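Local coordinates for ectonucleotide pyrophosphatase/phosphodiesterase family member 5 (Mus musculus, PDB 5VEO), which probably hydrolyses phosphodiester bonds as a zinc-dependent ectoenzyme of the nucleotide pyrophosphatase/phosphodiesterase family and is captured here, in an inactivated form, with bound AMP, at residues 147-152 with 171-176; 121-126 with 139-144. The protein carries 1 engineered substitution. All blocks are in the same frame, centred on the assembly; numbering follows the deposited sequence.

Interaction 1: residues 147-152 with 171-176; sequences VSFEDR and LYWEEP. With AMP (adenosine monophosphate), chain Q.
The wall behind the AMP pocket is built here, where the first turn of helix 149-160 packs against the end of strand 168-173 and the loop that follows it. Ser-148 is the N-cap of that helix, its OG accepting from Asp-151 N. Arg-152 carries the contact. Its chain runs extended from CG to NE, and NE and NH2 grip Val-147 O side-on, each at 2.9 Å and both near the guanidinium plane. NH1 turns to the strand and donates to Tyr-172 O at 2.8 Å, approaching from above the carbonyl plane. The same nitrogen forms a salt bridge to Glu-174, NH1 to OE1 at 2.9 Å and fairly straight (161°), whereas the bonds from NH2 to the carboxylate are weak. Guanidinium and carboxylate planes stand 78° apart, so the pairing is not the flat, two-pronged kind. One guanidinium face is covered by Trp-173, whose CE3 lies 3.5 Å from CZ of Arg-152. The indole meets it edge-on and takes Phe-149 on a face: CB sits 3.8 Å from the centroid of the six-membered ring, and the phenyl, CG anti to its backbone N, turns its edge toward the five-membered ring in a T-shaped pair. Leu-171 packs alongside, its CD1 3.5 Å from CB of Arg-152. An alanine in place of Arg-152 removes the donors to Val-147 O and Tyr-172 O and the salt bridge, and would probably loosen the hold of the helix start on the strand end and on Glu-174. OE1 of Glu-174 also hydrogen-bonds to Tyr-143 OH, and CG of Glu-174 lies near the AMP ribose, while Tyr-172 OH bonds to the zinc ligand Asp-22. The buried guanidinium is thus a second-shell group that positions Glu-174 and is likely to favour its charged form.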
loop_
_atom_site.group_PDB
_atom_site.type_symbol
_atom_site.label_atom_id
_atom_site.label_comp_id
_atom_site.label_asym_id
_atom_site.label_seq_id
_atom_site.Cartn_x
_atom_site.Cartn_y
_atom_site.Cartn_z
ATOM N N VAL A 147 0.220 13.904 -13.613
ATOM C CA VAL A 147 0.713 13.231 -14.805
ATOM C C VAL A 147 -0.258 12.118 -15.162
ATOM O O VAL A 147 -0.635 11.300 -14.309
ATOM C CB VAL A 147 2.133 12.693 -14.578
ATOM C CG1 VAL A 147 2.592 11.881 -15.762
ATOM C CG2 VAL A 147 3.103 13.841 -14.334
ATOM N N SER A 148 -0.685 12.100 -16.418
ATOM C CA SER A 148 -1.699 11.169 -16.870
ATOM C C SER A 148 -1.197 9.730 -16.768
ATOM O O SER A 148 0.010 9.446 -16.794
ATOM C CB SER A 148 -2.083 11.472 -18.315
ATOM O OG SER A 148 -1.019 11.110 -19.172
ATOM N N PHE A 149 -2.155 8.811 -16.658
ATOM C CA PHE A 149 -1.817 7.398 -16.684
ATOM C C PHE A 149 -1.075 7.041 -17.962
ATOM O O PHE A 149 -0.089 6.295 -17.933
ATOM C CB PHE A 149 -3.083 6.565 -16.574
ATOM C CG PHE A 149 -2.821 5.114 -16.521
ATOM C CD1 PHE A 149 -3.006 4.323 -17.644
ATOM C CD2 PHE A 149 -2.368 4.530 -15.355
ATOM C CE1 PHE A 149 -2.768 2.964 -17.589
ATOM C CE2 PHE A 149 -2.123 3.172 -15.299
ATOM C CZ PHE A 149 -2.313 2.393 -16.417
ATOM N N GLU A 150 -1.525 7.590 -19.092
ATOM C CA GLU A 150 -0.918 7.282 -20.380
ATOM C C GLU A 150 0.531 7.752 -20.432
ATOM O O GLU A 150 1.397 7.071 -21.001
ATOM C CB GLU A 150 -1.756 7.912 -21.494
ATOM C CG GLU A 150 -3.192 7.332 -21.607
ATOM C CD GLU A 150 -4.136 7.714 -20.460
ATOM O OE1 GLU A 150 -3.927 8.780 -19.823
ATOM O OE2 GLU A 150 -5.092 6.919 -20.194
ATOM N N ASP A 151 0.827 8.892 -19.811
ATOM C CA ASP A 151 2.213 9.359 -19.778
ATOM C C ASP A 151 3.069 8.481 -18.872
ATOM O O ASP A 151 4.252 8.246 -19.157
ATOM C CB ASP A 151 2.260 10.816 -19.326
ATOM C CG ASP A 151 1.925 11.785 -20.453
ATOM O OD1 ASP A 151 1.926 11.353 -21.618
ATOM O OD2 ASP A 151 1.672 12.978 -20.179
ATOM N N ARG A 152 2.496 8.006 -17.757
ATOM C CA ARG A 152 3.229 7.089 -16.892
ATOM C C ARG A 152 3.546 5.797 -17.623
ATOM O O ARG A 152 4.673 5.293 -17.548
ATOM C CB ARG A 152 2.423 6.800 -15.617
ATOM C CG ARG A 152 2.192 8.031 -14.787
ATOM C CD ARG A 152 1.330 7.759 -13.543
ATOM N NE ARG A 152 0.658 8.980 -13.102
ATOM C CZ ARG A 152 0.181 9.194 -11.871
ATOM N NH1 ARG A 152 0.332 8.296 -10.908
ATOM N NH2 ARG A 152 -0.421 10.341 -11.585
ATOM N N LEU A 171 4.720 0.919 -11.564
ATOM C CA LEU A 171 3.748 1.863 -12.102
ATOM C C LEU A 171 2.638 2.035 -11.081
ATOM O O LEU A 171 2.115 1.044 -10.574
ATOM C CB LEU A 171 3.187 1.355 -13.434
ATOM C CG LEU A 171 2.024 2.081 -14.081
ATOM C CD1 LEU A 171 2.417 3.504 -14.440
ATOM C CD2 LEU A 171 1.502 1.330 -15.318
ATOM N N TYR A 172 2.299 3.281 -10.776
ATOM C CA TYR A 172 1.336 3.610 -9.737
ATOM C C TYR A 172 0.270 4.538 -10.304
ATOM O O TYR A 172 0.572 5.464 -11.079
ATOM C CB TYR A 172 2.061 4.256 -8.556
ATOM C CG TYR A 172 1.178 4.806 -7.471
ATOM C CD1 TYR A 172 0.576 3.969 -6.541
ATOM C CD2 TYR A 172 0.932 6.157 -7.387
ATOM C CE1 TYR A 172 -0.232 4.476 -5.541
ATOM C CE2 TYR A 172 0.127 6.674 -6.403
ATOM C CZ TYR A 172 -0.466 5.830 -5.487
ATOM O OH TYR A 172 -1.266 6.370 -4.523
ATOM N N TRP A 173 -0.975 4.305 -9.880
ATOM C CA TRP A 173 -2.112 5.156 -10.222
ATOM C C TRP A 173 -2.983 5.335 -8.982
ATOM O O TRP A 173 -3.136 4.396 -8.195
ATOM C CB TRP A 173 -2.912 4.541 -11.374
ATOM C CG TRP A 173 -4.013 5.388 -11.939
ATOM C CD1 TRP A 173 -5.348 5.081 -11.985
ATOM C CD2 TRP A 173 -3.878 6.673 -12.552
ATOM N NE1 TRP A 173 -6.041 6.091 -12.603
ATOM C CE2 TRP A 173 -5.165 7.082 -12.955
ATOM C CE3 TRP A 173 -2.792 7.517 -12.801
ATOM C CZ2 TRP A 173 -5.397 8.301 -13.580
ATOM C CZ3 TRP A 173 -3.015 8.721 -13.437
ATOM C CH2 TRP A 173 -4.312 9.108 -13.815
ATOM N N GLU A 174 -3.561 6.543 -8.816
ATOM C CA GLU A 174 -4.232 6.934 -7.573
ATOM C C GLU A 174 -5.688 6.485 -7.482
ATOM O O GLU A 174 -6.306 6.634 -6.408
ATOM C CB GLU A 174 -4.167 8.450 -7.408
ATOM C CG GLU A 174 -2.756 9.001 -7.234
ATOM C CD GLU A 174 -1.952 9.154 -8.526
ATOM O OE1 GLU A 174 -0.731 9.441 -8.413
ATOM O OE2 GLU A 174 -2.541 9.045 -9.635
ATOM N N GLU A 175 -6.249 5.973 -8.573
ATOM C CA GLU A 175 -7.595 5.401 -8.561
ATOM C C GLU A 175 -7.523 3.877 -8.518
ATOM O O GLU A 175 -6.599 3.274 -9.103
ATOM C CB GLU A 175 -8.387 5.854 -9.785
ATOM C CG GLU A 175 -8.760 7.320 -9.782
ATOM C CD GLU A 175 -9.900 7.687 -8.823
ATOM O OE1 GLU A 175 -10.157 6.964 -7.836
ATOM O OE2 GLU A 175 -10.528 8.741 -9.066
ATOM N N PRO A 176 -8.531 3.241 -7.881
ATOM C CA PRO A 176 -9.807 3.796 -7.419
ATOM C C PRO A 176 -9.851 4.320 -5.963
ATOM O O PRO A 176 -10.926 4.618 -5.451
ATOM C CB PRO A 176 -10.749 2.604 -7.587
ATOM C CG PRO A 176 -9.894 1.440 -7.270
ATOM C CD PRO A 176 -8.551 1.769 -7.863
HETATM P P AMP Q . -3.707 6.206 0.835
HETATM O O1P AMP Q . -3.111 5.750 2.133
HETATM O O2P AMP Q . -5.049 6.918 1.046
HETATM O O3P AMP Q . -3.845 5.083 -0.190
HETATM O "O5'" AMP Q . -2.721 7.279 0.172
HETATM C "C5'" AMP Q . -2.759 7.472 -1.250
HETATM C "C4'" AMP Q . -2.514 8.893 -1.674
HETATM O "O4'" AMP Q . -1.127 9.170 -1.541
HETATM C "C3'" AMP Q . -2.839 9.148 -3.147
HETATM O "O3'" AMP Q . -4.021 9.910 -3.269
HETATM C "C2'" AMP Q . -1.643 9.941 -3.683
HETATM O "O2'" AMP Q . -1.968 11.133 -4.345
HETATM C "C1'" AMP Q . -0.811 10.200 -2.444
HETATM N N9 AMP Q . 0.612 10.168 -2.697
HETATM C C8 AMP Q . 1.353 9.121 -3.101
HETATM N N7 AMP Q . 2.653 9.492 -3.200
HETATM C C5 AMP Q . 2.706 10.801 -2.838
HETATM C C6 AMP Q . 3.757 11.831 -2.701
HETATM N N6 AMP Q . 5.036 11.523 -2.983
HETATM N N1 AMP Q . 3.403 13.062 -2.295
HETATM C C2 AMP Q . 2.133 13.398 -2.002
HETATM N N3 AMP Q . 1.118 12.523 -2.090
HETATM C C4 AMP Q . 1.364 11.241 -2.512
#

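Interaction 2: residues 121-126 with 139-144; sequences GAAMWP and YYLPYN. With AMP (adenosine monophosphate), chain Q; NAG (2-acetamido-2-deoxy-beta-D-glucopyranose), chain I.
Met-124 has CG beside its backbone N (chi1 -51°) and a second bend at chi2 (-52°), which fold its thioether back onto residues 141-144; Tyr-143, with CG anti to the backbone N (chi1 -176°), swings its ring out to the nucleotide. CB of Met-124 lies 3.9 Å from CD2 of Tyr-143, and the sulfur stands oblique to that ring, its centroid 5.0 Å away, a Met-aromatic contact. SD also accepts a weak hydrogen bond from Asn-144 N, and CE touches CB of Leu-141. The phenol does two jobs. One face of its ring lies against the adenine, CD1 of Tyr-143 reaching within 3.3 Å of AMP C6, and its OH accepts from AMP O2' at 2.9 Å while also bonding to Glu-174. The next residue, Asn-144, carries an N-linked glycan through ND2, with OD1 held by Ser-146 N.

Toward the N-terminal ends of both segments the chains run as parallel strands, Gly-121 beside Tyr-139 and Ala-122 beside Tyr-140. Ala-122 N donates to Tyr-139 O at 3.0 Å, and Leu-141 N returns a bond to Ala-122 O, nearly along the C=O axis. Where the strands part, a water takes over the bridging: it accepts from Met-124 N at 2.8 Å and lies 2.6 Å from Leu-141 O. Strand 139-140 is the outermost on this side of the mixed sheet; strand 120-123 separates it from 168-173, and helix 149-160 covers Ala-123, Met-124 and Leu-141 through Arg-152, Ile-156 and Trp-159.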
loop_
_atom_site.group_PDB
_atom_site.type_symbol
_atom_site.label_atom_id
_atom_site.label_comp_id
_atom_site.label_asym_id
_atom_site.label_seq_id
_atom_site.Cartn_x
_atom_site.Cartn_y
_atom_site.Cartn_z
ATOM N N GLY A 121 13.017 1.016 -12.992
ATOM C CA GLY A 121 12.292 2.213 -13.353
ATOM C C GLY A 121 11.018 2.352 -12.546
ATOM O O GLY A 121 10.372 1.346 -12.255
ATOM N N ALA A 122 10.661 3.577 -12.189
ATOM C CA ALA A 122 9.486 3.819 -11.359
ATOM C C ALA A 122 8.745 5.044 -11.855
ATOM O O ALA A 122 9.342 6.112 -12.048
ATOM C CB ALA A 122 9.871 4.006 -9.898
ATOM N N ALA A 123 7.445 4.879 -12.055
ATOM C CA ALA A 123 6.550 5.923 -12.532
ATOM C C ALA A 123 5.500 6.161 -11.440
ATOM O O ALA A 123 4.421 5.557 -11.441
ATOM C CB ALA A 123 5.944 5.529 -13.841
ATOM N N MET A 124 5.870 7.002 -10.474
ATOM C CA MET A 124 5.042 7.548 -9.385
ATOM C C MET A 124 4.833 6.571 -8.233
ATOM O O MET A 124 4.000 6.843 -7.341
ATOM C CB MET A 124 3.689 8.048 -9.894
ATOM C CG MET A 124 3.815 9.001 -11.081
ATOM S SD MET A 124 4.966 10.346 -10.743
ATOM C CE MET A 124 4.657 11.402 -12.167
ATOM N N TRP A 125 5.601 5.494 -8.173
ATOM C CA TRP A 125 5.499 4.538 -7.072
ATOM C C TRP A 125 5.923 5.181 -5.752
ATOM O O TRP A 125 6.979 5.820 -5.691
ATOM C CB TRP A 125 6.381 3.329 -7.369
ATOM C CG TRP A 125 6.263 2.227 -6.361
ATOM C CD1 TRP A 125 6.939 2.097 -5.188
ATOM C CD2 TRP A 125 5.408 1.090 -6.464
ATOM N NE1 TRP A 125 6.546 0.949 -4.540
ATOM C CE2 TRP A 125 5.617 0.305 -5.317
ATOM C CE3 TRP A 125 4.493 0.659 -7.421
ATOM C CZ2 TRP A 125 4.928 -0.897 -5.099
ATOM C CZ3 TRP A 125 3.821 -0.523 -7.207
ATOM C CH2 TRP A 125 4.042 -1.284 -6.056
ATOM N N PRO A 126 5.160 5.003 -4.672
ATOM C CA PRO A 126 5.527 5.596 -3.375
ATOM C C PRO A 126 6.966 5.320 -2.947
ATOM O O PRO A 126 7.423 4.176 -2.899
ATOM C CB PRO A 126 4.519 4.948 -2.420
ATOM C CG PRO A 126 3.317 4.801 -3.263
ATOM C CD PRO A 126 3.829 4.376 -4.613
ATOM N N TYR A 139 15.839 4.914 -13.241
ATOM C CA TYR A 139 14.946 5.888 -13.839
ATOM C C TYR A 139 13.758 6.095 -12.918
ATOM O O TYR A 139 13.182 5.118 -12.423
ATOM C CB TYR A 139 14.408 5.433 -15.200
ATOM C CG TYR A 139 15.436 4.966 -16.230
ATOM C CD1 TYR A 139 16.076 5.876 -17.047
ATOM C CD2 TYR A 139 15.719 3.621 -16.408
ATOM C CE1 TYR A 139 16.985 5.469 -17.996
ATOM C CE2 TYR A 139 16.639 3.193 -17.369
ATOM C CZ TYR A 139 17.260 4.130 -18.157
ATOM O OH TYR A 139 18.176 3.722 -19.119
ATOM N N TYR A 140 13.353 7.347 -12.728
ATOM C CA TYR A 140 12.159 7.611 -11.928
ATOM C C TYR A 140 11.585 8.970 -12.295
ATOM O O TYR A 140 12.273 9.841 -12.848
ATOM C CB TYR A 140 12.455 7.545 -10.422
ATOM C CG TYR A 140 13.316 8.668 -9.916
ATOM C CD1 TYR A 140 12.752 9.833 -9.425
ATOM C CD2 TYR A 140 14.702 8.564 -9.927
ATOM C CE1 TYR A 140 13.553 10.888 -8.966
ATOM C CE2 TYR A 140 15.511 9.615 -9.478
ATOM C CZ TYR A 140 14.927 10.763 -8.992
ATOM O OH TYR A 140 15.728 11.799 -8.549
ATOM N N LEU A 141 10.333 9.143 -11.968
ATOM C CA LEU A 141 9.644 10.418 -12.116
ATOM C C LEU A 141 9.458 11.094 -10.762
ATOM O O LEU A 141 8.999 10.449 -9.811
ATOM C CB LEU A 141 8.277 10.224 -12.768
ATOM C CG LEU A 141 8.222 9.407 -14.071
ATOM C CD1 LEU A 141 6.787 9.299 -14.601
ATOM C CD2 LEU A 141 9.158 9.994 -15.134
ATOM N N PRO A 142 9.769 12.379 -10.618
ATOM C CA PRO A 142 9.317 13.112 -9.428
ATOM C C PRO A 142 7.811 12.984 -9.263
ATOM O O PRO A 142 7.058 13.107 -10.225
ATOM C CB PRO A 142 9.735 14.556 -9.736
ATOM C CG PRO A 142 10.856 14.404 -10.699
ATOM C CD PRO A 142 10.425 13.275 -11.575
ATOM N N TYR A 143 7.358 12.697 -8.043
ATOM C CA TYR A 143 5.934 12.428 -7.875
ATOM C C TYR A 143 5.105 13.635 -8.303
ATOM O O TYR A 143 5.341 14.774 -7.870
ATOM C CB TYR A 143 5.569 12.059 -6.436
ATOM C CG TYR A 143 4.095 11.712 -6.368
ATOM C CD1 TYR A 143 3.162 12.617 -5.901
ATOM C CD2 TYR A 143 3.635 10.504 -6.880
ATOM C CE1 TYR A 143 1.810 12.312 -5.872
ATOM C CE2 TYR A 143 2.281 10.186 -6.864
ATOM C CZ TYR A 143 1.365 11.116 -6.386
ATOM O OH TYR A 143 0.020 10.797 -6.364
ATOM N N ASN A 144 4.102 13.367 -9.131
ATOM C CA ASN A 144 3.199 14.413 -9.593
ATOM C C ASN A 144 1.894 13.737 -9.983
ATOM O O ASN A 144 1.820 13.068 -11.017
ATOM C CB ASN A 144 3.812 15.190 -10.754
ATOM C CG ASN A 144 2.978 16.385 -11.142
ATOM O OD1 ASN A 144 1.752 16.341 -11.066
ATOM N ND2 ASN A 144 3.634 17.467 -11.559
HETATM P P AMP Q . -3.707 6.206 0.835
HETATM O O1P AMP Q . -3.111 5.750 2.133
HETATM O O2P AMP Q . -5.049 6.918 1.046
HETATM O O3P AMP Q . -3.845 5.083 -0.190
HETATM O "O5'" AMP Q . -2.721 7.279 0.172
HETATM C "C5'" AMP Q . -2.759 7.472 -1.250
HETATM C "C4'" AMP Q . -2.514 8.893 -1.674
HETATM O "O4'" AMP Q . -1.127 9.170 -1.541
HETATM C "C3'" AMP Q . -2.839 9.148 -3.147
HETATM O "O3'" AMP Q . -4.021 9.910 -3.269
HETATM C "C2'" AMP Q . -1.643 9.941 -3.683
HETATM O "O2'" AMP Q . -1.968 11.133 -4.345
HETATM C "C1'" AMP Q . -0.811 10.200 -2.444
HETATM N N9 AMP Q . 0.612 10.168 -2.697
HETATM C C8 AMP Q . 1.353 9.121 -3.101
HETATM N N7 AMP Q . 2.653 9.492 -3.200
HETATM C C5 AMP Q . 2.706 10.801 -2.838
HETATM C C6 AMP Q . 3.757 11.831 -2.701
HETATM N N6 AMP Q . 5.036 11.523 -2.983
HETATM N N1 AMP Q . 3.403 13.062 -2.295
HETATM C C2 AMP Q . 2.133 13.398 -2.002
HETATM N N3 AMP Q . 1.118 12.523 -2.090
HETATM C C4 AMP Q . 1.364 11.241 -2.512
HETATM C C1 NAG I . 2.909 18.650 -11.931
HETATM C C2 NAG I . 3.676 19.911 -11.555
HETATM C C3 NAG I . 2.800 21.117 -11.791
HETATM C C4 NAG I . 2.374 21.173 -13.249
HETATM C C5 NAG I . 1.781 19.856 -13.764
HETATM C C6 NAG I . 1.749 19.865 -15.281
HETATM C C7 NAG I . 5.350 20.243 -9.784
HETATM C C8 NAG I . 5.630 20.147 -8.312
HETATM N N2 NAG I . 4.123 19.876 -10.172
HETATM O O3 NAG I . 3.536 22.296 -11.481
HETATM O O4 NAG I . 1.393 22.191 -13.407
HETATM O O5 NAG I . 2.545 18.700 -13.348
HETATM O O6 NAG I . 1.807 18.574 -15.871
HETATM O O7 NAG I . 6.196 20.637 -10.582
HETATM O O HOH W 1 8.361 7.940 -9.516
#

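In the fold
Interaction 2 closes before interaction 1 opens, so the two follow in series along the chain, strand 139-140 leading directly to helix 149-160; their centres lie 10 Å apart. Both reach the mixed sheet of the alkaline phosphatase-like fold, in which strands 139-140, 120-123 and 168-173 stand side by side and in parallel. Tyr-172 N and Ala-123 O probably hydrogen-bond across the latter two, and Arg-152 packs on Met-124. At the pocket end the two contacts join through Glu-174 and Tyr-143. Interaction 1 thereby backs the tyrosine that interaction 2 presents to AMP, joining the sheet edge to the nucleotide site.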